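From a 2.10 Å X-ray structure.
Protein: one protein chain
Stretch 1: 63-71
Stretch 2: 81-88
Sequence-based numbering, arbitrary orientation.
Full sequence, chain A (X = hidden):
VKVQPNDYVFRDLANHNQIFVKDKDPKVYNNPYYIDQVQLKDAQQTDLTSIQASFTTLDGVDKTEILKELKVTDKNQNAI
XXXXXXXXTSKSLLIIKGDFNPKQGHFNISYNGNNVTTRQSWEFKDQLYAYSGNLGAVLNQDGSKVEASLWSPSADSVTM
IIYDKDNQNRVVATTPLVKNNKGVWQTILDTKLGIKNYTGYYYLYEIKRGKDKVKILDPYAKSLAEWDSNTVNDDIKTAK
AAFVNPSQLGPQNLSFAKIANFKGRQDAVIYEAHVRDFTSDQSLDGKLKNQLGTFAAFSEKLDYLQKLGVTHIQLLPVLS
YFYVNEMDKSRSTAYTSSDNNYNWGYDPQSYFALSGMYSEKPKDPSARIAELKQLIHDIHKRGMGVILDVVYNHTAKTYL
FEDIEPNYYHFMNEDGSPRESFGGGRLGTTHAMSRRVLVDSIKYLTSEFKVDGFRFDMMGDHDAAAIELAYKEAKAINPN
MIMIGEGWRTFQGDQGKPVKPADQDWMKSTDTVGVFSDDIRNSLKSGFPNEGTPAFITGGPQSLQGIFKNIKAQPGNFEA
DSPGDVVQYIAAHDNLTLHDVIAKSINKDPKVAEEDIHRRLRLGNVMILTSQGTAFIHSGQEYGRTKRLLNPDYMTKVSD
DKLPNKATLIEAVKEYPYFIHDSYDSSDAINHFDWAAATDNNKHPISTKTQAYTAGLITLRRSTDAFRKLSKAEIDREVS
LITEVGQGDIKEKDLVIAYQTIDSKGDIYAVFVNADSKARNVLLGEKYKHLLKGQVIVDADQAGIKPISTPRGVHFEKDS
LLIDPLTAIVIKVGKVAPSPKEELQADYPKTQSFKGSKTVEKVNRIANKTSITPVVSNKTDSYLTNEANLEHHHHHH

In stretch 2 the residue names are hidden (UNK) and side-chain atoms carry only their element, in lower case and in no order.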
# COMPACT_ATOMS: atom_id res chain seq x y z
N LYS A 63 -7.87 52.25 -0.53
CA LYS A 63 -6.95 51.97 0.57
C LYS A 63 -7.17 52.94 1.74
O LYS A 63 -7.13 52.54 2.90
CB LYS A 63 -5.50 52.03 0.09
CG LYS A 63 -4.47 51.74 1.18
CD LYS A 63 -3.05 51.69 0.64
CE LYS A 63 -2.04 51.56 1.77
NZ LYS A 63 -0.65 51.41 1.28
N THR A 64 -7.38 54.22 1.42
CA THR A 64 -7.63 55.24 2.44
C THR A 64 -8.93 54.99 3.19
O THR A 64 -8.97 55.06 4.43
CB THR A 64 -7.69 56.66 1.82
OG1 THR A 64 -6.51 56.91 1.06
CG2 THR A 64 -7.84 57.72 2.90
N GLU A 65 -9.99 54.69 2.45
CA GLU A 65 -11.33 54.52 3.03
C GLU A 65 -11.48 53.26 3.88
O GLU A 65 -12.41 53.16 4.69
CB GLU A 65 -12.39 54.54 1.92
CG GLU A 65 -12.52 55.91 1.24
CD GLU A 65 -13.47 55.90 0.06
OE1 GLU A 65 -13.40 54.97 -0.77
OE2 GLU A 65 -14.28 56.84 -0.06
N ILE A 66 -10.58 52.29 3.72
CA ILE A 66 -10.62 51.05 4.50
C ILE A 66 -9.75 51.14 5.77
O ILE A 66 -10.09 50.55 6.80
CB ILE A 66 -10.25 49.83 3.60
CG1 ILE A 66 -10.65 48.51 4.29
CG2 ILE A 66 -8.77 49.84 3.22
CD1 ILE A 66 -9.90 47.30 3.78
N LEU A 67 -8.65 51.89 5.72
CA LEU A 67 -7.82 52.15 6.91
C LEU A 67 -8.31 53.29 7.82
O LEU A 67 -7.77 53.47 8.92
CB LEU A 67 -6.46 52.74 6.44
CG LEU A 67 -5.21 51.91 6.17
CD1 LEU A 67 -4.18 52.77 5.43
CD2 LEU A 67 -4.63 51.38 7.47
N LYS A 68 -9.37 54.00 7.45
CA LYS A 68 -10.60 54.12 8.31
C LYS A 68 -11.21 52.98 9.14
O LYS A 68 -11.05 52.96 10.37
CB LYS A 68 -11.70 54.93 7.57
CG LYS A 68 -11.14 55.98 6.57
CD LYS A 68 -11.74 57.37 6.73
CE LYS A 68 -11.39 58.27 5.54
NZ LYS A 68 -12.30 58.04 4.38
N GLU A 69 -11.93 52.08 8.50
CA GLU A 69 -12.84 51.18 9.23
C GLU A 69 -12.16 49.98 9.89
O GLU A 69 -12.64 49.49 10.92
CB GLU A 69 -13.94 50.71 8.27
CG GLU A 69 -15.01 49.84 8.90
CD GLU A 69 -15.79 50.54 9.99
OE1 GLU A 69 -15.98 51.78 9.90
OE2 GLU A 69 -16.23 49.85 10.93
N LEU A 70 -11.07 49.51 9.30
CA LEU A 70 -10.39 48.30 9.76
C LEU A 70 -9.66 48.52 11.09
O LEU A 70 -8.89 49.47 11.23
CB LEU A 70 -9.39 47.83 8.71
CG LEU A 70 -8.83 46.41 8.86
CD1 LEU A 70 -9.89 45.37 8.52
CD2 LEU A 70 -7.60 46.24 7.97
N LYS A 71 -9.92 47.65 12.06
CA LYS A 71 -9.23 47.68 13.35
C LYS A 71 -8.83 46.28 13.81
O LYS A 71 -9.56 45.31 13.59
CB LYS A 71 -10.10 48.36 14.41
CG LYS A 71 -10.26 49.86 14.20
CD LYS A 71 -11.08 50.51 15.30
CE LYS A 71 -11.34 51.98 15.00
NZ LYS A 71 -12.27 52.60 15.99
N UNK A 81 -1.53 48.51 16.47
CA UNK A 81 -1.26 49.48 15.41
C UNK A 81 -1.04 48.78 14.07
O UNK A 81 -0.22 47.86 13.97
o UNK A 81 1.98 52.22 16.26
c UNK A 81 0.18 51.53 14.83
c UNK A 81 -0.05 50.34 15.77
n UNK A 81 1.13 53.76 14.87
c UNK A 81 1.18 52.54 15.39
N UNK A 82 -1.78 49.21 13.06
CA UNK A 82 -1.60 48.71 11.70
C UNK A 82 -0.49 49.51 11.02
O UNK A 82 -0.63 50.72 10.81
c UNK A 82 -2.68 48.37 9.44
c UNK A 82 -4.01 48.00 11.54
c UNK A 82 -2.90 48.82 10.88
c UNK A 82 -5.34 48.04 10.81
N UNK A 83 0.61 48.85 10.68
CA UNK A 83 1.75 49.50 10.02
C UNK A 83 1.43 49.88 8.57
O UNK A 83 1.76 50.98 8.13
c UNK A 83 2.99 48.61 10.07
o UNK A 83 3.47 48.48 11.40
N UNK A 84 0.79 48.97 7.85
CA UNK A 84 0.36 49.21 6.46
C UNK A 84 -0.62 48.11 6.03
O UNK A 84 -0.74 47.08 6.70
o UNK A 84 2.20 49.96 3.35
c UNK A 84 1.29 49.94 4.20
o UNK A 84 0.17 50.47 4.00
c UNK A 84 1.57 49.24 5.52
N UNK A 85 -1.33 48.34 4.92
CA UNK A 85 -2.16 47.31 4.29
C UNK A 85 -1.93 47.25 2.78
O UNK A 85 -1.52 48.23 2.16
c UNK A 85 -3.67 47.51 4.58
c UNK A 85 -4.21 48.78 3.91
c UNK A 85 -5.70 48.97 4.09
c UNK A 85 -3.93 47.55 6.08
N UNK A 86 -2.19 46.08 2.20
CA UNK A 86 -2.09 45.86 0.76
C UNK A 86 -3.37 45.18 0.29
O UNK A 86 -3.81 44.21 0.89
c UNK A 86 -0.85 44.64 -1.09
o UNK A 86 0.34 45.66 0.74
c UNK A 86 -0.87 44.97 0.40
N UNK A 87 -3.97 45.71 -0.77
CA UNK A 87 -5.22 45.18 -1.33
C UNK A 87 -4.93 44.22 -2.49
O UNK A 87 -4.27 44.59 -3.46
c UNK A 87 -6.07 47.77 0.24
c UNK A 87 -7.88 48.08 -1.46
c UNK A 87 -6.96 47.07 -0.78
c UNK A 87 -6.13 46.31 -1.82
N UNK A 88 -5.42 42.99 -2.37
CA UNK A 88 -5.46 42.06 -3.50
C UNK A 88 -6.92 41.95 -3.97
O UNK A 88 -7.70 41.17 -3.43
o UNK A 88 -3.89 38.81 -4.13
c UNK A 88 -4.69 39.75 -4.27
c UNK A 88 -4.91 40.69 -3.08
o UNK A 88 -5.32 39.96 -5.34

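Position 81 carries three side-chain carbons in an unbranched run, the third bearing one oxygen and one nitrogen, and the side chain is out of reach of stretch 1. A terminal amide on a two-methylene arm is glutamine, Gln81, which takes no part in the contact.

Position 82 has four carbons, forked at the first, with one arm two carbons long, and they touch Leu67 and Leu70. Branching at CB with four carbons, one arm two carbons long, identifies isoleucine, Ile82. Its CA-to-CB bond points toward stretch 1, where CG2 lies 4.1 Å from Leu67 CD2 and CD1 lies 4.1 Å from Leu70 CD2.

Position 83 has one carbon and then one oxygen, pointing away and touching nothing on stretch 1. This is serine, Ser83.

Position 84 shows two carbons, the second carrying two oxygens, one of which meets the amine of Lys63. This short carboxylate is aspartate, Asp84. Its CA-to-CB bond points away, yet the carboxylate comes nearer: OD1 is 3.0 Å from Lys63 NZ, a hydrogen-bonded salt bridge. The same OD1 accepts a hydrogen bond from the backbone N of position 85 at 2.8 Å.

Position 85 again has four carbons forked at the first, with one two-carbon arm, and they touch Lys63, Ile66, Leu67 and Leu70: isoleucine, Ile85. With chi1 at 67° (p) and chi2 t, its CD1 reaches 3.3 Å from Ile66 CG2 and 3.6 Å from Leu67 CG, while CG2 lies 4.3 Å from Leu70 CD2. It has the largest area covered by stretch 1, 91 Å².

Position 86 has one carbon bearing one oxygen and one carbon, the pattern of threonine. Thr86 points away, as expected from the alternation of a strand.

Position 87 has four carbons forked at the second, touching Lys63, hence leucine. Leu87 points toward stretch 1, with CD1 4.3 Å from Lys63 CB.

Position 88 has two carbons, the second with two oxygens, out of reach of stretch 1: aspartate, Asp88.

The contact sets a weakly bonded helix, about 64-69, against a strand at 127° between their N-to-C directions, with axes 9.9 Å apart at closest approach. No backbone-to-backbone hydrogen bond joins the stretches; every bond across them has the Lys63 side chain as donor. The CA-to-CB bonds of Ile82, Ile85 and Leu87 point toward stretch 1; Leu87 meets Lys63, Ile85 packs against Ile66, Leu67 and Leu70, and Ile82 against Leu67 and Leu70. Lys63, with all four chi angles t, extends along the margin of this apolar patch; its CG passes 4.0 Å from Ile85 CG1 before NZ reaches Asp84. A weak hydrogen bond from Lys63 NZ to Ile85 O, 3.4 Å, supplements the salt bridge. Together the stretches bury 430 Å².

Stretch 2 (81-88) QISDITLD
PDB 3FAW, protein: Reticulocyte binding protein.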